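Local coordinates for geranyltranstransferase (Campylobacter jejuni, PDB 3NPK), which probably catalyses the condensation of geranyl diphosphate with isopentenyl diphosphate to give farnesyl diphosphate, at residues 201-204 with 205-209. Numbering follows the deposited sequence.
Sequences YKLG and LKLGL
Tyr201 to Gly204 hand their four carbonyls to the amides of Leu205 to Gly208, one after another, in the i to i+4 pattern of an alpha helix; both segments are consecutive turns of helix 194-220. The bond from Leu207 N to Leu203 O is 2.9 Å long with an N-H...O angle of 161°. Leu205 N reaches Tyr201 O at 3.0 Å, and Lys206 N to Lys202 O and Gly208 N to Gly204 O are the other two bonds.

On one side of the helix Tyr201 has CG anti to its own N (chi1 -178°), which turns the ring toward the next turn, where it crosses Leu205 obliquely. There CE2 meets Leu205 CD1 at 3.8 Å and Leu205 CG at 3.9 Å. Helix 164-189 packs here, with Ala180 touching both side chains, and the phenol OH is hydrogen-bonded to Asn141. Round the helix, Leu203 CD1 lies 4.3 Å from Leu207 CG, a looser contact; Leu207 CG also rests 3.4 Å from Leu203 O. Leu203 also packs on Cys260 and Leu264 of helix 246-265. Lys206 starts beside Leu203 O, its CB 3.5 Å away, then bends at chi3 (-72°) and leads off to a salt bridge with Glu259 on that same helix.

The four i to i+4 bonds thus pair the carbonyls of 201-204 with the amides of 205-208 in these partly buried turns, and the side chains are left to join this helix of the all-alpha prenyl synthase fold to three neighbours: Tyr201 and Leu205 pack on helix 164-189, the phenol bonds to helix 128-142, and Leu203 and Lys206 meet helix 246-265.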
loop_
_atom_site.group_PDB
_atom_site.type_symbol
_atom_site.label_atom_id
_atom_site.label_comp_id
_atom_site.label_asym_id
_atom_site.label_seq_id
_atom_site.Cartn_x
_atom_site.Cartn_y
_atom_site.Cartn_z
ATOM N N TYR A 201 5.842 -9.285 20.316
ATOM C CA TYR A 201 4.647 -9.120 19.483
ATOM C C TYR A 201 3.381 -9.390 20.304
ATOM O O TYR A 201 2.420 -8.624 20.260
ATOM C CB TYR A 201 4.724 -10.045 18.275
ATOM C CG TYR A 201 3.566 -9.933 17.309
ATOM C CD1 TYR A 201 3.606 -9.052 16.232
ATOM C CD2 TYR A 201 2.435 -10.721 17.467
ATOM C CE1 TYR A 201 2.548 -8.972 15.329
ATOM C CE2 TYR A 201 1.372 -10.645 16.576
ATOM C CZ TYR A 201 1.433 -9.766 15.513
ATOM O OH TYR A 201 0.390 -9.689 14.625
ATOM N N LYS A 202 3.391 -10.471 21.077
ATOM C CA LYS A 202 2.233 -10.806 21.905
ATOM C C LYS A 202 1.947 -9.741 22.960
ATOM O O LYS A 202 0.788 -9.457 23.267
ATOM C CB LYS A 202 2.420 -12.174 22.550
ATOM C CG LYS A 202 2.331 -13.299 21.555
ATOM C CD LYS A 202 2.452 -14.637 22.258
ATOM C CE LYS A 202 2.149 -15.793 21.313
ATOM N NZ LYS A 202 1.633 -16.991 22.043
ATOM N N LEU A 203 2.992 -9.116 23.492
ATOM C CA LEU A 203 2.794 -8.003 24.419
ATOM C C LEU A 203 2.115 -6.832 23.709
ATOM O O LEU A 203 1.192 -6.218 24.255
ATOM C CB LEU A 203 4.124 -7.569 25.027
ATOM C CG LEU A 203 4.124 -6.257 25.813
ATOM C CD1 LEU A 203 3.236 -6.359 27.059
ATOM C CD2 LEU A 203 5.561 -5.871 26.217
ATOM N N GLY A 204 2.546 -6.536 22.485
ATOM C CA GLY A 204 1.870 -5.508 21.696
ATOM C C GLY A 204 0.382 -5.783 21.499
ATOM O O GLY A 204 -0.442 -4.868 21.592
ATOM N N LEU A 205 0.024 -7.043 21.246
ATOM C CA LEU A 205 -1.389 -7.397 21.068
ATOM C C LEU A 205 -2.166 -7.092 22.335
ATOM O O LEU A 205 -3.296 -6.589 22.285
ATOM C CB LEU A 205 -1.540 -8.880 20.750
ATOM C CG LEU A 205 -0.985 -9.359 19.419
ATOM C CD1 LEU A 205 -1.208 -10.867 19.327
ATOM C CD2 LEU A 205 -1.611 -8.613 18.211
ATOM N N LYS A 206 -1.563 -7.412 23.478
ATOM C CA LYS A 206 -2.222 -7.177 24.762
ATOM C C LYS A 206 -2.402 -5.680 25.019
ATOM O O LYS A 206 -3.456 -5.240 25.465
ATOM C CB LYS A 206 -1.445 -7.837 25.903
ATOM C CG LYS A 206 -2.235 -7.924 27.192
ATOM C CD LYS A 206 -1.519 -8.765 28.226
ATOM C CE LYS A 206 -1.559 -10.223 27.852
ATOM N NZ LYS A 206 -0.910 -11.045 28.904
ATOM N N LEU A 207 -1.379 -4.894 24.717
ATOM C CA LEU A 207 -1.466 -3.449 24.908
ATOM C C LEU A 207 -2.590 -2.882 24.056
ATOM O O LEU A 207 -3.365 -2.045 24.517
ATOM C CB LEU A 207 -0.147 -2.785 24.520
ATOM C CG LEU A 207 1.010 -3.069 25.475
ATOM C CD1 LEU A 207 2.230 -2.333 24.995
ATOM C CD2 LEU A 207 0.634 -2.656 26.888
ATOM N N GLY A 208 -2.669 -3.338 22.805
ATOM C CA GLY A 208 -3.710 -2.870 21.912
ATOM C C GLY A 208 -5.097 -3.112 22.484
ATOM O O GLY A 208 -5.964 -2.230 22.446
ATOM N N LEU A 209 -5.314 -4.317 23.004
ATOM C CA LEU A 209 -6.592 -4.686 23.613
ATOM C C LEU A 209 -6.874 -3.844 24.853
ATOM O O LEU A 209 -7.988 -3.349 25.045
ATOM C CB LEU A 209 -6.559 -6.163 23.987
ATOM C CG LEU A 209 -7.724 -6.760 24.768
ATOM C CD1 LEU A 209 -9.000 -6.621 23.971
ATOM C CD2 LEU A 209 -7.406 -8.216 25.058
#